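Local coordinates for chloride intracellular channel exc-4 (Caenorhabditis elegans, PDB 2YV9), which may insert into membranes to form chloride channels and is required to regulate the size of the excretory canal lumen as it grows, at residues L112-P117 with S187-D192; I202-L207 with Q242-H247. All blocks are in the same frame, centred on the assembly; numbering follows the deposited sequence.

Contact 1 (L112-P117 with S187-D192)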
loop_
_atom_site.group_PDB
_atom_site.type_symbol
_atom_site.label_atom_id
_atom_site.label_comp_id
_atom_site.label_asym_id
_atom_site.label_seq_id
_atom_site.Cartn_x
_atom_site.Cartn_y
_atom_site.Cartn_z
ATOM N N LEU A 112 4.019 18.384 9.052
ATOM C CA LEU A 112 4.461 17.457 8.007
ATOM C C LEU A 112 3.380 17.110 6.995
ATOM O O LEU A 112 3.703 16.723 5.867
ATOM C CB LEU A 112 4.996 16.199 8.678
ATOM C CG LEU A 112 5.571 15.052 7.850
ATOM C CD1 LEU A 112 6.745 15.470 6.978
ATOM C CD2 LEU A 112 6.009 13.879 8.791
ATOM N N PHE A 113 2.109 17.216 7.383
ATOM C CA PHE A 113 1.019 16.839 6.500
ATOM C C PHE A 113 0.121 17.998 6.241
ATOM O O PHE A 113 -0.322 18.685 7.193
ATOM C CB PHE A 113 0.184 15.711 7.062
ATOM C CG PHE A 113 0.918 14.422 7.131
ATOM C CD1 PHE A 113 0.944 13.571 6.047
ATOM C CD2 PHE A 113 1.623 14.084 8.266
ATOM C CE1 PHE A 113 1.617 12.385 6.126
ATOM C CE2 PHE A 113 2.327 12.915 8.353
ATOM C CZ PHE A 113 2.327 12.061 7.290
ATOM N N GLU A 114 -0.141 18.184 4.955
ATOM C CA GLU A 114 -1.075 19.194 4.450
ATOM C C GLU A 114 -1.867 18.613 3.291
ATOM O O GLU A 114 -1.539 17.536 2.795
ATOM C CB GLU A 114 -0.316 20.416 3.969
ATOM C CG GLU A 114 0.464 21.139 4.994
ATOM C CD GLU A 114 -0.376 21.765 6.063
ATOM O OE1 GLU A 114 -1.613 21.906 5.873
ATOM O OE2 GLU A 114 0.216 22.101 7.099
ATOM N N LYS A 115 -2.960 19.268 2.919
ATOM C CA LYS A 115 -3.735 18.891 1.735
ATOM C C LYS A 115 -3.643 19.981 0.677
ATOM O O LYS A 115 -3.837 21.164 0.945
ATOM C CB LYS A 115 -5.190 18.587 2.079
ATOM C CG LYS A 115 -5.420 17.181 2.594
ATOM C CD LYS A 115 -5.286 16.136 1.476
ATOM C CE LYS A 115 -5.415 14.713 2.015
ATOM N NZ LYS A 115 -4.515 13.750 1.311
ATOM N N ASP A 116 -3.267 19.586 -0.534
ATOM C CA ASP A 116 -3.071 20.553 -1.593
ATOM C C ASP A 116 -3.346 19.831 -2.894
ATOM O O ASP A 116 -2.537 18.981 -3.320
ATOM C CB ASP A 116 -1.679 21.099 -1.574
ATOM C CG ASP A 116 -1.454 22.150 -2.638
ATOM O OD1 ASP A 116 -2.308 22.283 -3.544
ATOM O OD2 ASP A 116 -0.413 22.811 -2.580
ATOM N N PRO A 117 -4.489 20.119 -3.517
ATOM C CA PRO A 117 -4.842 19.390 -4.741
ATOM C C PRO A 117 -4.029 19.877 -5.963
ATOM O O PRO A 117 -3.835 19.109 -6.898
ATOM C CB PRO A 117 -6.337 19.673 -4.894
ATOM C CG PRO A 117 -6.503 21.037 -4.290
ATOM C CD PRO A 117 -5.526 21.098 -3.136
ATOM N N SER A 187 8.657 24.244 5.302
ATOM C CA SER A 187 8.786 22.981 6.005
ATOM C C SER A 187 8.534 21.831 5.028
ATOM O O SER A 187 7.672 21.928 4.127
ATOM C CB SER A 187 7.762 22.854 7.118
ATOM O OG SER A 187 8.194 23.542 8.261
ATOM N N MET A 188 9.282 20.766 5.222
ATOM C CA MET A 188 9.084 19.552 4.407
ATOM C C MET A 188 7.725 18.959 4.725
ATOM O O MET A 188 7.364 18.852 5.886
ATOM C CB MET A 188 10.166 18.523 4.728
ATOM C CG MET A 188 10.172 17.334 3.753
ATOM S SD MET A 188 11.382 16.060 4.184
ATOM C CE MET A 188 10.565 15.287 5.562
ATOM N N THR A 189 6.968 18.554 3.689
ATOM C CA THR A 189 5.685 17.931 3.871
ATOM C C THR A 189 5.658 16.592 3.131
ATOM O O THR A 189 6.595 16.260 2.416
ATOM C CB THR A 189 4.516 18.810 3.340
ATOM O OG1 THR A 189 4.603 18.999 1.909
ATOM C CG2 THR A 189 4.471 20.179 4.072
ATOM N N GLU A 190 4.537 15.872 3.257
ATOM C CA GLU A 190 4.378 14.599 2.550
ATOM C C GLU A 190 4.541 14.764 1.025
ATOM O O GLU A 190 5.093 13.879 0.345
ATOM C CB GLU A 190 3.076 13.899 2.930
ATOM C CG GLU A 190 1.835 14.218 2.037
ATOM C CD GLU A 190 1.092 15.440 2.462
ATOM O OE1 GLU A 190 -0.112 15.567 2.072
ATOM O OE2 GLU A 190 1.699 16.273 3.164
ATOM N N TYR A 191 4.149 15.917 0.477
ATOM C CA TYR A 191 4.300 16.143 -0.946
ATOM C C TYR A 191 5.762 16.169 -1.391
ATOM O O TYR A 191 6.078 15.688 -2.468
ATOM C CB TYR A 191 3.559 17.363 -1.382
ATOM C CG TYR A 191 2.071 17.223 -1.132
ATOM C CD1 TYR A 191 1.338 16.237 -1.737
ATOM C CD2 TYR A 191 1.399 18.137 -0.312
ATOM C CE1 TYR A 191 -0.024 16.118 -1.540
ATOM C CE2 TYR A 191 0.036 18.000 -0.064
ATOM C CZ TYR A 191 -0.687 17.006 -0.720
ATOM O OH TYR A 191 -2.053 16.838 -0.561
ATOM N N ASP A 192 6.666 16.708 -0.563
ATOM C CA ASP A 192 8.112 16.609 -0.824
ATOM C C ASP A 192 8.579 15.188 -0.758
ATOM O O ASP A 192 9.492 14.791 -1.505
ATOM C CB ASP A 192 8.851 17.409 0.189
ATOM C CG ASP A 192 8.367 18.875 0.172
ATOM O OD1 ASP A 192 8.461 19.528 -0.888
ATOM O OD2 ASP A 192 7.815 19.337 1.207
#

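Contact 2 (I202-L207 with Q242-H247)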
loop_
_atom_site.group_PDB
_atom_site.type_symbol
_atom_site.label_atom_id
_atom_site.label_comp_id
_atom_site.label_asym_id
_atom_site.label_seq_id
_atom_site.Cartn_x
_atom_site.Cartn_y
_atom_site.Cartn_z
ATOM N N ILE A 202 13.675 10.592 -11.979
ATOM C CA ILE A 202 13.588 11.071 -13.331
ATOM C C ILE A 202 14.978 11.540 -13.781
ATOM O O ILE A 202 15.386 11.319 -14.927
ATOM C CB ILE A 202 12.569 12.233 -13.424
ATOM C CG1 ILE A 202 11.182 11.642 -13.311
ATOM C CG2 ILE A 202 12.711 12.941 -14.671
ATOM C CD1 ILE A 202 10.033 12.657 -13.185
ATOM N N ARG A 203 15.728 12.210 -12.881
ATOM C CA ARG A 203 17.049 12.717 -13.255
ATOM C C ARG A 203 18.025 11.578 -13.590
ATOM O O ARG A 203 18.656 11.552 -14.647
ATOM C CB ARG A 203 17.644 13.567 -12.135
ATOM C CG ARG A 203 18.518 14.678 -12.639
ATOM C CD ARG A 203 19.957 14.329 -12.751
ATOM N NE ARG A 203 20.726 15.346 -13.477
ATOM C CZ ARG A 203 21.888 15.862 -13.079
ATOM N NH1 ARG A 203 22.465 15.485 -11.958
ATOM N NH2 ARG A 203 22.517 16.730 -13.852
ATOM N N ILE A 204 18.108 10.621 -12.685
ATOM C CA ILE A 204 19.004 9.456 -12.856
ATOM C C ILE A 204 18.604 8.630 -14.066
ATOM O O ILE A 204 19.461 8.256 -14.874
ATOM C CB ILE A 204 19.011 8.575 -11.589
ATOM C CG1 ILE A 204 19.549 9.322 -10.365
ATOM C CG2 ILE A 204 19.866 7.293 -11.790
ATOM C CD1 ILE A 204 20.884 10.027 -10.581
ATOM N N ILE A 205 17.327 8.303 -14.198
ATOM C CA ILE A 205 16.872 7.456 -15.323
ATOM C C ILE A 205 16.997 8.244 -16.643
ATOM O O ILE A 205 17.388 7.722 -17.686
ATOM C CB ILE A 205 15.455 6.932 -15.112
ATOM C CG1 ILE A 205 15.428 5.974 -13.932
ATOM C CG2 ILE A 205 14.897 6.212 -16.395
ATOM C CD1 ILE A 205 16.446 4.802 -14.055
ATOM N N GLY A 206 16.678 9.536 -16.607
ATOM C CA GLY A 206 16.944 10.355 -17.787
ATOM C C GLY A 206 18.373 10.319 -18.293
ATOM O O GLY A 206 18.625 10.070 -19.516
ATOM N N LEU A 207 19.333 10.561 -17.402
ATOM C CA LEU A 207 20.749 10.613 -17.819
ATOM C C LEU A 207 21.211 9.220 -18.205
ATOM O O LEU A 207 21.971 9.072 -19.171
ATOM C CB LEU A 207 21.677 11.196 -16.747
ATOM C CG LEU A 207 21.511 12.723 -16.572
ATOM C CD1 LEU A 207 22.546 13.198 -15.578
ATOM C CD2 LEU A 207 21.666 13.472 -17.886
ATOM N N GLN A 242 22.810 3.027 -9.036
ATOM C CA GLN A 242 22.734 1.723 -9.674
ATOM C C GLN A 242 21.475 0.971 -9.301
ATOM O O GLN A 242 20.933 0.214 -10.124
ATOM C CB GLN A 242 23.936 0.871 -9.292
ATOM C CG GLN A 242 25.260 1.378 -9.860
ATOM C CD GLN A 242 25.768 2.613 -9.184
ATOM O OE1 GLN A 242 25.441 2.909 -8.025
ATOM N NE2 GLN A 242 26.637 3.327 -9.877
ATOM N N ASP A 243 21.001 1.193 -8.070
ATOM C CA ASP A 243 19.799 0.540 -7.606
ATOM C C ASP A 243 18.527 1.214 -8.171
ATOM O O ASP A 243 17.514 0.562 -8.353
ATOM C CB ASP A 243 19.773 0.421 -6.079
ATOM C CG ASP A 243 20.944 -0.352 -5.580
ATOM O OD1 ASP A 243 21.155 -1.402 -6.257
ATOM O OD2 ASP A 243 21.671 0.119 -4.668
ATOM N N ILE A 244 18.596 2.516 -8.469
ATOM C CA ILE A 244 17.483 3.156 -9.119
ATOM C C ILE A 244 17.383 2.596 -10.556
ATOM O O ILE A 244 16.308 2.212 -11.007
ATOM C CB ILE A 244 17.649 4.698 -9.167
ATOM C CG1 ILE A 244 17.623 5.280 -7.739
ATOM C CG2 ILE A 244 16.503 5.312 -10.019
ATOM C CD1 ILE A 244 18.055 6.796 -7.608
ATOM N N ILE A 245 18.521 2.575 -11.257
ATOM C CA ILE A 245 18.571 2.058 -12.642
ATOM C C ILE A 245 18.086 0.620 -12.670
ATOM O O ILE A 245 17.198 0.257 -13.458
ATOM C CB ILE A 245 19.974 2.190 -13.219
ATOM C CG1 ILE A 245 20.367 3.657 -13.414
ATOM C CG2 ILE A 245 20.045 1.490 -14.569
ATOM C CD1 ILE A 245 21.882 3.874 -13.323
ATOM N N HIS A 246 18.571 -0.205 -11.743
ATOM C CA HIS A 246 18.189 -1.611 -11.727
ATOM C C HIS A 246 16.719 -1.849 -11.443
ATOM O O HIS A 246 16.111 -2.720 -12.027
ATOM C CB HIS A 246 19.034 -2.346 -10.710
ATOM C CG HIS A 246 18.953 -3.832 -10.846
ATOM N ND1 HIS A 246 18.140 -4.612 -10.052
ATOM C CD2 HIS A 246 19.553 -4.676 -11.720
ATOM C CE1 HIS A 246 18.265 -5.881 -10.417
ATOM N NE2 HIS A 246 19.109 -5.945 -11.433
ATOM N N HIS A 247 16.137 -0.993 -10.589
ATOM C CA HIS A 247 14.741 -1.083 -10.263
ATOM C C HIS A 247 13.904 -1.001 -11.531
ATOM O O HIS A 247 13.019 -1.837 -11.733
ATOM C CB HIS A 247 14.403 0.034 -9.244
ATOM C CG HIS A 247 12.945 0.210 -8.971
ATOM N ND1 HIS A 247 12.288 -0.453 -7.957
ATOM C CD2 HIS A 247 12.025 1.019 -9.551
ATOM C CE1 HIS A 247 11.027 -0.053 -7.918
ATOM N NE2 HIS A 247 10.837 0.826 -8.886
#

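Contact 1 (L112-P117 with S187-D192)
The capping box that starts helix 190-210, in the GST-like CLIC fold, packs against the loop entering helix 117-140. M188 runs alongside L112, whose CD1 lies 3.6 Å from M188 O and a little farther from the CE methyl. M188 also touches helix 38-52, part of the segment predicted to span the membrane after insertion. At the N-cap, T189 N donates to D192 OD2 at 2.7 Å, on the anti lone pair, and T189 OG1 takes a weak bond from Y191 N. T189 CA makes a CH contact with L112 O. E190 N donates to L112 O at 2.9 Å, nearly along the C=O axis but bent at the hydrogen (133°). The E190 chain bends at chi2 (-86°), so its carboxylate meets the E114 backbone. E190 CB lies 3.8 Å from F113 CD1, the ring and carboxylate planes being 40° apart. E114 N reaches the syn lone pair of E190 OE2 at 3.2 Å, fairly straight. E190 OE1 lies 2.5 Å from E114 O, so the E190 carboxyl group probably holds a proton. OE1 also sits over one face of the Y191 ring, toward the rim. Y191 OH is hydrogen-bonded to E120 and accepts from D116 N at 3.0 Å.

Contact 2 (I202-L207 with Q242-H247)
Four isoleucines carry this contact, two from each helix. The axes of the short segments cross at -75° and pass 9.6 Å apart. I204 and I244 both direct their CB toward the opposite helix, and their side chains cross at about a right angle. I204 CG1 meets the CD1 tip of I244 at 4.0 Å. The other branch of I204, CG2, is anti to the backbone N and touches I245 CG1, again at 4.0 Å. This second pair also crosses near a right angle, so I204 spans both partners with its two branches. I205 has much the same torsions as I204. Its CB points past the other helix, and chi2 (-55°) swings CD1 in over the backbone there. I205 CD1 lies 3.7 Å from I245 CA and 4.0 Å from I244 O. I205 CD1 is flanked by I244 CG2 and I245 CG1, each at 4.1 Å. I205 and I244 cross obliquely, with CG2 of I244 beside both CG1 and CD1 of I205. The touching side-chain groups are all aliphatic; the backbone adds I244 O and I245 CA. F130 and L134 of helix 117-140 pack on I205, while H200 and H201 touch I244. The arrangement is steep helix-on-helix packing in the hydrophobic core of the all-helical C-terminal domain of a GST-like fold, as in other CLIC proteins.

Overall arrangement
From the N terminus the chain first builds the thioredoxin-like domain, with helix 38-52, the four-stranded sheet and helix 94-107. The loop at 112-117 leads into helix 117-140. Contact 1 closes when the chain returns at 187-192, after helix 155-178, and joins the domain linker to the start of helix 190-210. Contact 2 opens further along that same helix and closes at helix 241-251, after helices 219-228 and 232-236. The two loops are in series, neither nested nor crossed. Their centres are 25 Å apart, on opposite sides of the chain's centre. Helix 190-210 thus links the domain boundary to the later helices of the C-terminal domain.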